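Local coordinates for protein delta toxin (Clostridium perfringens, PDB 2YGT) that is a haemolytic, beta-pore-forming toxin that probably assembles into a beta-barrel pore in the membranes of target cells and also binds zinc ions, at residues 50-55 with 61-66; 161-166 with 171-176; 194-197 with 201-204. One frame throughout, in Å; residues are numbered along the deposited sequence.

Interaction 1. Residues 50-55 with 61-66. With ZN (zinc ion), chain B.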
ATOM      1  N   ALA A  50      -9.764   9.952  -5.990  1.00 16.58           N
ATOM      2  CA  ALA A  50     -10.948   9.343  -6.572  1.00 16.65           C
ATOM      3  C   ALA A  50     -11.205   9.878  -7.977  1.00 21.21           C
ATOM      4  O   ALA A  50     -11.214  11.087  -8.203  1.00 19.21           O
ATOM      5  CB  ALA A  50     -12.157   9.581  -5.682  1.00 16.83           C
ATOM      6  N   SER A  51     -11.406   8.968  -8.922  1.00 16.76           N
ATOM      7  CA  SER A  51     -11.803   9.353 -10.266  1.00 20.08           C
ATOM      8  C   SER A  51     -13.217   8.871 -10.537  1.00 18.83           C
ATOM      9  O   SER A  51     -13.428   7.695 -10.832  1.00 18.41           O
ATOM     10  CB  SER A  51     -10.846   8.775 -11.305  1.00 18.74           C
ATOM     11  OG  SER A  51      -9.600   9.439 -11.264  1.00 32.01           O
ATOM     12  N   PHE A  52     -14.178   9.782 -10.416  1.00 17.36           N
ATOM     13  CA  PHE A  52     -15.574   9.475 -10.700  1.00 17.65           C
ATOM     14  C   PHE A  52     -15.803   9.464 -12.205  1.00 25.83           C
ATOM     15  O   PHE A  52     -15.610  10.475 -12.881  1.00 17.91           O
ATOM     16  CB  PHE A  52     -16.501  10.509 -10.050  1.00 17.90           C
ATOM     17  CG  PHE A  52     -16.462  10.511  -8.546  1.00 17.83           C
ATOM     18  CD1 PHE A  52     -15.517  11.263  -7.867  1.00 17.66           C
ATOM     19  CD2 PHE A  52     -17.378   9.774  -7.811  1.00 18.01           C
ATOM     20  CE1 PHE A  52     -15.477  11.272  -6.484  1.00 17.65           C
ATOM     21  CE2 PHE A  52     -17.346   9.780  -6.429  1.00 18.01           C
ATOM     22  CZ  PHE A  52     -16.391  10.529  -5.763  1.00 17.82           C
ATOM     23  N   VAL A  53     -16.212   8.320 -12.736  1.00 19.52           N
ATOM     24  CA  VAL A  53     -16.499   8.227 -14.157  1.00 22.72           C
ATOM     25  C   VAL A  53     -17.990   8.385 -14.415  1.00 21.31           C
ATOM     26  O   VAL A  53     -18.807   7.700 -13.801  1.00 20.75           O
ATOM     27  CB  VAL A  53     -16.027   6.892 -14.753  1.00 24.09           C
ATOM     28  CG1 VAL A  53     -16.373   6.829 -16.231  1.00 18.50           C
ATOM     29  CG2 VAL A  53     -14.530   6.709 -14.538  1.00 17.79           C
ATOM     30  N   ASP A  54     -18.336   9.304 -15.312  1.00 24.17           N
ATOM     31  CA  ASP A  54     -19.710   9.450 -15.780  1.00 22.74           C
ATOM     32  C   ASP A  54     -19.846   8.886 -17.188  1.00 22.41           C
ATOM     33  O   ASP A  54     -19.383   9.482 -18.162  1.00 23.90           O
ATOM     34  CB  ASP A  54     -20.168  10.909 -15.717  1.00 23.04           C
ATOM     35  CG  ASP A  54     -20.595  11.316 -14.327  1.00 27.41           C
ATOM     36  OD1 ASP A  54     -20.423  10.492 -13.408  1.00 24.34           O
ATOM     37  OD2 ASP A  54     -21.101  12.445 -14.149  1.00 39.17           O
ATOM     38  N   ASP A  55     -20.483   7.726 -17.276  1.00 20.92           N
ATOM     39  CA  ASP A  55     -20.580   6.982 -18.519  1.00 22.31           C
ATOM     40  C   ASP A  55     -22.026   6.553 -18.732  1.00 25.05           C
ATOM     41  O   ASP A  55     -22.474   5.551 -18.177  1.00 22.18           O
ATOM     42  CB  ASP A  55     -19.655   5.761 -18.457  1.00 21.15           C
ATOM     43  CG  ASP A  55     -19.726   4.906 -19.702  1.00 25.56           C
ATOM     44  OD1 ASP A  55     -20.513   5.239 -20.611  1.00 26.86           O
ATOM     45  OD2 ASP A  55     -18.992   3.897 -19.774  1.00 29.99           O
ATOM     46  N   MET A  61     -22.644   3.199 -12.152  1.00 24.74           N
ATOM     47  CA  MET A  61     -21.625   4.215 -11.899  1.00 25.49           C
ATOM     48  C   MET A  61     -20.319   3.601 -11.400  1.00 26.14           C
ATOM     49  O   MET A  61     -20.324   2.703 -10.559  1.00 19.35           O
ATOM     50  CB  MET A  61     -22.136   5.247 -10.890  1.00 28.04           C
ATOM     51  CG  MET A  61     -23.345   6.035 -11.369  1.00 32.32           C
ATOM     52  SD  MET A  61     -23.772   7.385 -10.252  1.00 30.20           S
ATOM     53  CE  MET A  61     -24.131   6.480  -8.749  1.00 26.67           C
ATOM     54  N   THR A  62     -19.201   4.103 -11.916  1.00 18.89           N
ATOM     55  CA  THR A  62     -17.889   3.559 -11.588  1.00 18.47           C
ATOM     56  C   THR A  62     -16.952   4.640 -11.062  1.00 30.03           C
ATOM     57  O   THR A  62     -16.782   5.686 -11.688  1.00 25.87           O
ATOM     58  CB  THR A  62     -17.230   2.889 -12.815  1.00 20.22           C
ATOM     59  OG1 THR A  62     -17.997   1.747 -13.214  1.00 18.91           O
ATOM     60  CG2 THR A  62     -15.810   2.449 -12.491  1.00 18.07           C
ATOM     61  N   THR A  63     -16.344   4.378  -9.909  1.00 17.80           N
ATOM     62  CA  THR A  63     -15.344   5.279  -9.350  1.00 18.91           C
ATOM     63  C   THR A  63     -14.041   4.541  -9.060  1.00 21.75           C
ATOM     64  O   THR A  63     -14.025   3.548  -8.333  1.00 21.95           O
ATOM     65  CB  THR A  63     -15.839   5.956  -8.063  1.00 17.50           C
ATOM     66  OG1 THR A  63     -17.034   6.697  -8.340  1.00 22.68           O
ATOM     67  CG2 THR A  63     -14.781   6.906  -7.528  1.00 18.03           C
ATOM     68  N   ILE A  64     -12.952   5.032  -9.638  1.00 16.95           N
ATOM     69  CA  ILE A  64     -11.640   4.444  -9.421  1.00 16.72           C
ATOM     70  C   ILE A  64     -10.932   5.186  -8.298  1.00 16.51           C
ATOM     71  O   ILE A  64     -10.856   6.413  -8.311  1.00 16.52           O
ATOM     72  CB  ILE A  64     -10.782   4.508 -10.695  1.00 16.71           C
ATOM     73  CG1 ILE A  64     -11.511   3.838 -11.858  1.00 16.97           C
ATOM     74  CG2 ILE A  64      -9.435   3.846 -10.460  1.00 21.16           C
ATOM     75  CD1 ILE A  64     -10.839   4.040 -13.204  1.00 17.06           C
ATOM     76  N   ILE A  65     -10.420   4.444  -7.321  1.00 16.39           N
ATOM     77  CA  ILE A  65      -9.747   5.060  -6.181  1.00 16.26           C
ATOM     78  C   ILE A  65      -8.280   4.653  -6.062  1.00 16.09           C
ATOM     79  O   ILE A  65      -7.953   3.473  -5.940  1.00 16.06           O
ATOM     80  CB  ILE A  65     -10.474   4.748  -4.863  1.00 27.54           C
ATOM     81  CG1 ILE A  65     -11.910   5.277  -4.923  1.00 27.96           C
ATOM     82  CG2 ILE A  65      -9.721   5.348  -3.681  1.00 19.14           C
ATOM     83  CD1 ILE A  65     -12.758   4.863  -3.749  1.00 33.54           C
ATOM     84  N   SER A  66      -7.403   5.648  -6.105  1.00 16.06           N
ATOM     85  CA  SER A  66      -5.980   5.428  -5.905  1.00 15.99           C
ATOM     86  C   SER A  66      -5.600   5.779  -4.469  1.00 17.72           C
ATOM     87  O   SER A  66      -5.830   6.895  -4.008  1.00 16.40           O
ATOM     88  CB  SER A  66      -5.158   6.257  -6.895  1.00 16.08           C
ATOM     89  OG  SER A  66      -3.777   6.206  -6.580  1.00 30.26           O
TER
HETATM   90 ZN    ZN B1291     -21.285  11.442 -11.586  1.00 38.61          ZN
HETATM   91  O   HOH W   1      -8.139   7.588  -9.377  1.00 38.34           O
HETATM   92  O   HOH W   2     -19.665   5.390 -14.630  1.00 28.55           O

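Interaction 2. Residues 161-166 with 171-176. With ZN (zinc ion), chain C.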
ATOM      1  N   THR A 161       4.534  -8.054  -1.447  1.00 18.82           N
ATOM      2  CA  THR A 161       3.155  -7.644  -1.210  1.00 19.21           C
ATOM      3  C   THR A 161       2.192  -8.763  -1.590  1.00 20.13           C
ATOM      4  O   THR A 161       2.268  -9.325  -2.683  1.00 16.91           O
ATOM      5  CB  THR A 161       2.786  -6.363  -1.998  1.00 14.12           C
ATOM      6  OG1 THR A 161       3.606  -5.275  -1.554  1.00 17.09           O
ATOM      7  CG2 THR A 161       1.324  -6.006  -1.782  1.00 14.12           C
ATOM      8  N   ILE A 162       1.293  -9.093  -0.673  1.00 19.34           N
ATOM      9  CA  ILE A 162       0.259 -10.072  -0.956  1.00 21.82           C
ATOM     10  C   ILE A 162      -1.116  -9.491  -0.653  1.00 16.63           C
ATOM     11  O   ILE A 162      -1.314  -8.843   0.375  1.00 18.98           O
ATOM     12  CB  ILE A 162       0.458 -11.356  -0.132  1.00 28.33           C
ATOM     13  CG1 ILE A 162      -0.738 -12.292  -0.308  1.00 32.30           C
ATOM     14  CG2 ILE A 162       0.645 -11.018   1.333  1.00 26.89           C
ATOM     15  CD1 ILE A 162      -0.510 -13.678   0.238  1.00 38.11           C
ATOM     16  N   GLN A 163      -2.065  -9.707  -1.557  1.00 17.78           N
ATOM     17  CA  GLN A 163      -3.440  -9.310  -1.295  1.00 22.59           C
ATOM     18  C   GLN A 163      -4.120 -10.378  -0.453  1.00 20.07           C
ATOM     19  O   GLN A 163      -4.370 -11.489  -0.921  1.00 21.89           O
ATOM     20  CB  GLN A 163      -4.218  -9.064  -2.590  1.00 19.96           C
ATOM     21  CG  GLN A 163      -5.633  -8.558  -2.336  1.00 17.93           C
ATOM     22  CD  GLN A 163      -6.261  -7.915  -3.555  1.00 21.64           C
ATOM     23  OE1 GLN A 163      -6.434  -8.556  -4.591  1.00 18.20           O
ATOM     24  NE2 GLN A 163      -6.624  -6.645  -3.431  1.00 22.21           N
ATOM     25  N   THR A 164      -4.409 -10.038   0.796  1.00 15.23           N
ATOM     26  CA  THR A 164      -4.946 -11.004   1.742  1.00 15.64           C
ATOM     27  C   THR A 164      -6.472 -11.031   1.714  1.00 20.87           C
ATOM     28  O   THR A 164      -7.092 -12.016   2.105  1.00 23.36           O
ATOM     29  CB  THR A 164      -4.449 -10.706   3.165  1.00 30.58           C
ATOM     30  OG1 THR A 164      -4.782  -9.356   3.514  1.00 25.70           O
ATOM     31  CG2 THR A 164      -2.935 -10.877   3.233  1.00 15.50           C
ATOM     32  N   ASN A 165      -7.074  -9.945   1.248  1.00 23.48           N
ATOM     33  CA  ASN A 165      -8.519  -9.896   1.073  1.00 23.64           C
ATOM     34  C   ASN A 165      -8.884  -9.229  -0.241  1.00 27.19           C
ATOM     35  O   ASN A 165      -8.314  -8.202  -0.604  1.00 15.73           O
ATOM     36  CB  ASN A 165      -9.185  -9.171   2.242  1.00 29.61           C
ATOM     37  CG  ASN A 165      -9.233 -10.013   3.497  1.00 36.03           C
ATOM     38  OD1 ASN A 165     -10.029 -10.944   3.599  1.00 39.28           O
ATOM     39  ND2 ASN A 165      -8.384  -9.685   4.466  1.00 40.59           N
ATOM     40  N   ASP A 166      -9.841  -9.818  -0.948  1.00 28.18           N
ATOM     41  CA  ASP A 166     -10.263  -9.307  -2.244  1.00 26.41           C
ATOM     42  C   ASP A 166     -11.742  -9.604  -2.481  1.00 25.38           C
ATOM     43  O   ASP A 166     -12.085 -10.520  -3.225  1.00 23.13           O
ATOM     44  CB  ASP A 166      -9.411  -9.937  -3.347  1.00 23.83           C
ATOM     45  CG  ASP A 166      -9.721  -9.380  -4.720  1.00 26.67           C
ATOM     46  OD1 ASP A 166     -10.196  -8.229  -4.817  1.00 26.40           O
ATOM     47  OD2 ASP A 166      -9.480 -10.101  -5.706  1.00 27.25           O
ATOM     48  N   ALA A 171     -10.607  -4.809   0.322  1.00 18.51           N
ATOM     49  CA  ALA A 171      -9.353  -5.161  -0.327  1.00 20.77           C
ATOM     50  C   ALA A 171      -8.227  -4.925   0.670  1.00 15.82           C
ATOM     51  O   ALA A 171      -8.114  -3.837   1.232  1.00 15.95           O
ATOM     52  CB  ALA A 171      -9.150  -4.322  -1.575  1.00 22.82           C
ATOM     53  N   SER A 172      -7.404  -5.947   0.890  1.00 17.79           N
ATOM     54  CA  SER A 172      -6.354  -5.892   1.901  1.00 17.92           C
ATOM     55  C   SER A 172      -4.997  -6.319   1.350  1.00 19.83           C
ATOM     56  O   SER A 172      -4.907  -7.272   0.575  1.00 18.95           O
ATOM     57  CB  SER A 172      -6.718  -6.792   3.077  1.00 16.11           C
ATOM     58  OG  SER A 172      -8.043  -6.552   3.492  1.00 28.93           O
ATOM     59  N   TRP A 173      -3.942  -5.625   1.771  1.00 16.51           N
ATOM     60  CA  TRP A 173      -2.593  -5.958   1.332  1.00 19.69           C
ATOM     61  C   TRP A 173      -1.628  -6.075   2.504  1.00 21.97           C
ATOM     62  O   TRP A 173      -1.637  -5.254   3.422  1.00 19.36           O
ATOM     63  CB  TRP A 173      -2.068  -4.915   0.344  1.00 20.92           C
ATOM     64  CG  TRP A 173      -2.864  -4.804  -0.915  1.00 21.69           C
ATOM     65  CD1 TRP A 173      -2.675  -5.502  -2.072  1.00 14.31           C
ATOM     66  CD2 TRP A 173      -3.978  -3.935  -1.148  1.00 14.61           C
ATOM     67  NE1 TRP A 173      -3.605  -5.121  -3.013  1.00 22.26           N
ATOM     68  CE2 TRP A 173      -4.417  -4.161  -2.468  1.00 18.12           C
ATOM     69  CE3 TRP A 173      -4.647  -2.987  -0.366  1.00 14.89           C
ATOM     70  CZ2 TRP A 173      -5.495  -3.476  -3.023  1.00 21.20           C
ATOM     71  CZ3 TRP A 173      -5.718  -2.308  -0.920  1.00 14.99           C
ATOM     72  CH2 TRP A 173      -6.131  -2.556  -2.236  1.00 14.81           C
ATOM     73  N   ASN A 174      -0.802  -7.113   2.464  1.00 26.11           N
ATOM     74  CA  ASN A 174       0.298  -7.268   3.405  1.00 19.48           C
ATOM     75  C   ASN A 174       1.618  -7.061   2.686  1.00 17.13           C
ATOM     76  O   ASN A 174       1.936  -7.772   1.729  1.00 14.46           O
ATOM     77  CB  ASN A 174       0.281  -8.655   4.048  1.00 25.07           C
ATOM     78  CG  ASN A 174      -0.655  -8.736   5.239  1.00 43.43           C
ATOM     79  OD1 ASN A 174      -1.126  -7.717   5.745  1.00 50.62           O
ATOM     80  ND2 ASN A 174      -0.920  -9.954   5.701  1.00 51.98           N
ATOM     81  N   THR A 175       2.378  -6.073   3.137  1.00 17.08           N
ATOM     82  CA  THR A 175       3.737  -5.881   2.657  1.00 17.31           C
ATOM     83  C   THR A 175       4.707  -6.278   3.766  1.00 22.47           C
ATOM     84  O   THR A 175       4.936  -5.523   4.714  1.00 17.44           O
ATOM     85  CB  THR A 175       3.976  -4.438   2.203  1.00 14.70           C
ATOM     86  OG1 THR A 175       3.039  -4.116   1.169  1.00 14.55           O
ATOM     87  CG2 THR A 175       5.385  -4.276   1.668  1.00 14.70           C
ATOM     88  N   GLU A 176       5.265  -7.477   3.634  1.00 18.43           N
ATOM     89  CA  GLU A 176       6.078  -8.077   4.683  1.00 18.20           C
ATOM     90  C   GLU A 176       7.506  -8.334   4.220  1.00 18.06           C
ATOM     91  O   GLU A 176       7.744  -8.657   3.056  1.00 14.74           O
ATOM     92  CB  GLU A 176       5.437  -9.389   5.136  1.00 25.29           C
ATOM     93  CG  GLU A 176       6.097 -10.034   6.342  1.00 30.57           C
ATOM     94  CD  GLU A 176       5.365 -11.282   6.799  1.00 44.00           C
ATOM     95  OE1 GLU A 176       4.168 -11.427   6.468  1.00 39.05           O
ATOM     96  OE2 GLU A 176       5.985 -12.118   7.489  1.00 54.07           O
TER
HETATM   97 ZN    ZN C1292      -8.962  -9.464  -7.775  1.00 23.82          ZN
HETATM   98  O   HOH W   3      -7.215  -7.931  -6.961  1.00 23.10           O
HETATM   99  O   HOH W   4      -3.708  -7.842   5.385  1.00 58.48           O
HETATM  100  O   HOH W   5      -7.303 -11.089  -7.814  1.00 22.94           O
HETATM  101  O   HOH W   6      -8.669  -8.985 -10.122  1.00 13.74           O

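Interaction 3. Residues 194-197 with 201-204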
ATOM      1  N   GLY A 194      23.355 -17.418  15.253  1.00 19.65           N
ATOM      2  CA  GLY A 194      21.920 -17.217  15.333  1.00 19.31           C
ATOM      3  C   GLY A 194      21.356 -16.702  14.022  1.00 20.89           C
ATOM      4  O   GLY A 194      21.739 -17.170  12.952  1.00 22.85           O
ATOM      5  N   ASN A 195      20.443 -15.740  14.106  1.00 21.14           N
ATOM      6  CA  ASN A 195      19.865 -15.111  12.922  1.00 18.23           C
ATOM      7  C   ASN A 195      20.656 -13.859  12.565  1.00 22.38           C
ATOM      8  O   ASN A 195      20.692 -12.904  13.339  1.00 18.69           O
ATOM      9  CB  ASN A 195      18.392 -14.766  13.165  1.00 18.00           C
ATOM     10  CG  ASN A 195      17.738 -14.095  11.965  1.00 22.91           C
ATOM     11  OD1 ASN A 195      18.324 -13.217  11.332  1.00 23.86           O
ATOM     12  ND2 ASN A 195      16.511 -14.502  11.656  1.00 17.27           N
ATOM     13  N   GLN A 196      21.276 -13.861  11.386  1.00 18.32           N
ATOM     14  CA  GLN A 196      22.221 -12.811  11.015  1.00 18.63           C
ATOM     15  C   GLN A 196      21.670 -11.811   9.999  1.00 18.37           C
ATOM     16  O   GLN A 196      22.437 -11.101   9.343  1.00 28.19           O
ATOM     17  CB  GLN A 196      23.504 -13.431  10.450  1.00 18.92           C
ATOM     18  CG  GLN A 196      24.029 -14.629  11.220  1.00 19.14           C
ATOM     19  CD  GLN A 196      25.000 -15.460  10.398  1.00 26.71           C
ATOM     20  OE1 GLN A 196      26.121 -15.032  10.116  1.00 19.79           O
ATOM     21  NE2 GLN A 196      24.569 -16.653  10.007  1.00 19.12           N
ATOM     22  N   MET A 197      20.349 -11.740   9.873  1.00 18.45           N
ATOM     23  CA  MET A 197      19.745 -10.925   8.823  1.00 17.67           C
ATOM     24  C   MET A 197      20.161  -9.449   8.854  1.00 17.99           C
ATOM     25  O   MET A 197      20.387  -8.851   7.802  1.00 21.16           O
ATOM     26  CB  MET A 197      18.216 -11.087   8.788  1.00 21.58           C
ATOM     27  CG  MET A 197      17.478 -10.574  10.008  1.00 31.14           C
ATOM     28  SD  MET A 197      15.746 -11.102   9.991  1.00 31.01           S
ATOM     29  CE  MET A 197      15.253 -10.581   8.356  1.00 16.50           C
ATOM     30  N   SER A 201      28.459  -7.589  11.245  1.00 24.19           N
ATOM     31  CA  SER A 201      29.639  -8.434  11.346  1.00 32.46           C
ATOM     32  C   SER A 201      29.520  -9.373  12.534  1.00 30.63           C
ATOM     33  O   SER A 201      28.698  -9.163  13.427  1.00 23.61           O
ATOM     34  CB  SER A 201      30.907  -7.589  11.469  1.00 35.55           C
ATOM     35  OG  SER A 201      31.084  -7.120  12.794  1.00 24.07           O
ATOM     36  N   ARG A 202      30.353 -10.407  12.543  1.00 27.51           N
ATOM     37  CA  ARG A 202      30.298 -11.432  13.577  1.00 24.09           C
ATOM     38  C   ARG A 202      31.281 -11.167  14.714  1.00 26.35           C
ATOM     39  O   ARG A 202      31.150 -11.737  15.795  1.00 36.71           O
ATOM     40  CB  ARG A 202      30.583 -12.802  12.961  1.00 30.63           C
ATOM     41  CG  ARG A 202      29.699 -13.127  11.768  1.00 37.01           C
ATOM     42  CD  ARG A 202      30.296 -14.238  10.919  1.00 39.09           C
ATOM     43  NE  ARG A 202      29.341 -14.751   9.941  1.00 45.59           N
ATOM     44  CZ  ARG A 202      29.592 -15.759   9.112  1.00 55.03           C
ATOM     45  NH1 ARG A 202      30.772 -16.363   9.141  1.00 63.35           N
ATOM     46  NH2 ARG A 202      28.664 -16.166   8.255  1.00 53.27           N
ATOM     47  N   TYR A 203      32.259 -10.299  14.472  1.00 25.83           N
ATOM     48  CA  TYR A 203      33.338 -10.103  15.433  1.00 26.29           C
ATOM     49  C   TYR A 203      33.724  -8.642  15.671  1.00 25.72           C
ATOM     50  O   TYR A 203      34.713  -8.367  16.347  1.00 29.09           O
ATOM     51  CB  TYR A 203      34.568 -10.908  15.002  1.00 25.43           C
ATOM     52  CG  TYR A 203      34.314 -12.395  14.947  1.00 27.09           C
ATOM     53  CD1 TYR A 203      34.278 -13.152  16.111  1.00 27.43           C
ATOM     54  CD2 TYR A 203      34.092 -13.039  13.737  1.00 24.46           C
ATOM     55  CE1 TYR A 203      34.036 -14.511  16.073  1.00 28.78           C
ATOM     56  CE2 TYR A 203      33.849 -14.401  13.688  1.00 24.07           C
ATOM     57  CZ  TYR A 203      33.823 -15.131  14.858  1.00 33.66           C
ATOM     58  OH  TYR A 203      33.582 -16.485  14.820  1.00 32.26           O
ATOM     59  N   SER A 204      32.949  -7.710  15.128  1.00 33.72           N
ATOM     60  CA  SER A 204      33.294  -6.292  15.237  1.00 36.73           C
ATOM     61  C   SER A 204      32.125  -5.428  15.704  1.00 31.01           C
ATOM     62  O   SER A 204      30.992  -5.898  15.815  1.00 25.16           O
ATOM     63  CB  SER A 204      33.817  -5.767  13.895  1.00 37.52           C
ATOM     64  OG  SER A 204      34.843  -6.598  13.379  1.00 49.28           O
TER

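Interaction 1. Residues 50-55 with 61-66
Phe52 and Thr63, paired across the strands, are brought side by side by similar first torsions: CG of Phe52 stands anti to its own carbonyl carbon (chi1 -65°), while on Thr63 the hydroxyl takes that position and CG2 falls opposite the backbone N (chi1 -59°). The two side chains share one face of an antiparallel pair. Thr63 CG2 lies over the face of the Phe52 ring, 4.0 Å from its centroid and 15° off the normal, a CH-pi contact displaced toward the CD2 and CE2 rim, with Thr63 OG1 beside CD2. Ala50 continues this face, its CB set 4.4 Å from Ile65 CG1. Ser51, Val53, Thr62 and Ile64 point to the other face.

Ser51 and Ile64 form a hydrogen-bonded pair. Ser51 N donates to Ile64 O at 2.7 Å almost in line with the carbonyl, whereas the return bond from Ile64 N to Ser51 O, 3.0 Å, arrives from above the carbonyl plane. Water 1 joins Ser51 OG to Ile64 O, giving this carbonyl a second donor. Val53 N still reaches Thr62 O at 2.9 Å, but the strands then part and water 2 takes over, donating to Val53 O and accepting from Thr62 N. One residue on, Asp54 binds a zinc ion through OD1 at 2.2 Å.

These are the two arms of the hairpin 45-54/61-72, with a water bridging the last pair before the turn. Strand 27-39 flanks the first arm and strand 224-235 the second, with backbone bonds from Phe52 to Tyr32 and from Thr63 to Leu233. Tyr128 and Ile126 of strand 121-128 cover Val53, Thr62 and Ile64; on the Phe52 side, His286 completes the protein's share of the zinc site.

Interaction 2. Residues 161-166 with 171-176
Gln163 reaches along Trp173, the two side chains side by side and pointing the same way in a non-hydrogen-bonded antiparallel pair. Its CB lies 3.9 Å from Trp173 CD1. CG, set opposite the backbone N (chi1 -176°), passes 3.3 Å from Ser172 O, and the extended chain carries CD to the indole NE1. At the tip NE2 rests 3.4 Å from Trp173 CZ2, the amide turned 30° from the ring plane. It is equally near NE1, but both are donors and no bond joins them: NE2 gives to Ser111 OG, and the indole N-H to Pro113 O. OE1 accepts a 2.6 Å bond from water 3.

Beyond Gln163 the register slips by one. Thr164 and Asn165 both face Ser172, a classic beta bulge: Thr164 N donates to Ser172 O through a bent bond, and Ser172 N to Asn165 O. Thr164 OG1, held between its backbone N and carbonyl carbon (chi1 56°), comes close to Ser172 CB and shares water 4 with Asn174 OD1. The Thr164 and Asn174 side chains cross at about a right angle, Thr164 CG2 lying 3.3 Å from Asn174 ND2. Before the bulge the pairing is regular, with Ile162 N bonded to Asn174 O and Asn174 N to Ile162 O, both at 2.8 Å.

At the far end Thr161 OG1 and Thr175 OG1 are 3.0 Å apart, and Thr161 OG1 also bonds Gln156 and Tyr154. One face of the hairpin 159-166/170-177 thus runs from the buried Trp173, stacked on Phe229, through Gln163 to the metal at Asp166, while Thr164, Asn165, Ser172 and Asn174 make a polar contact round the bulge. Gln163 is a second-shell residue, its OE1 holding water 3, one of three waters that bind the zinc ion with Asp166 OD2.

Interaction 3. Residues 194-197 with 201-204
Gln196 and Arg202 link two irregular segments whose backbones keep well apart, the CA atoms of these residues being 8.6 Å from each other. Both place CG anti to the carbonyl carbon. In Gln196 (chi1 -44°) the chain then stretches out to bring the amide oxygen up to the other segment. Arg202 stays extended from CG through NE, so its guanidinium approaches although its CB does not point at Gln196.

One acceptor takes both bonds. Arg202 NE donates to Gln196 OE1 at 3.2 Å, nearly straight onto the end of the carbonyl but bent at the hydrogen, and NH2 adds a weak bond of 3.3 Å to the same oxygen. The oxygen is tilted 26° out of the guanidinium plane, and the planes of the two groups are 45° apart, so one carbonyl oxygen accepts two N-H groups without lying in the guanidinium plane.

Short-range bonds shape the flanking residues. Asn195 puts CG opposite its backbone N, and OD1 accepts from Met197 N at 2.9 Å, an Asx turn that bends the chain around Gln196. In the other segment, Ser201 OG receives a weak bond from Ser204 N.

Tyr184 and Asn190 pack against Gln196, and Arg202 makes a cation-pi contact with Tyr193. Joining two loop segments between strand 170-177 and helix 219-222, the contact pairs a neutral amide with a positive guanidinium and has no salt-bridge component; with bonds this long and bent, it is probably a modest tie whose acceptor belongs to a buried residue and whose donor belongs to an exposed one.

How the interactions relate
The three contacts follow one another along the chain, each closing before the next opens. Interactions 1 and 2 are antiparallel hairpins of different sheets, their centres about 22 Å apart and their nearest atoms about 7 Å; strand 224-235, which pairs with strand 61-72 in the sheet of interaction 1, also packs side chains against strand 170-177 of interaction 2. Each hairpin carries an aspartate bound to its own zinc ion. Interaction 3 lies in a loop region, its centre about 51 Å from that of interaction 1, on the other side of the chain's centre, and about 32 Å from that of interaction 2. This spread is consistent with the elongated, strand-rich monomer of a leukocidin/hemolysin-type pore-forming toxin.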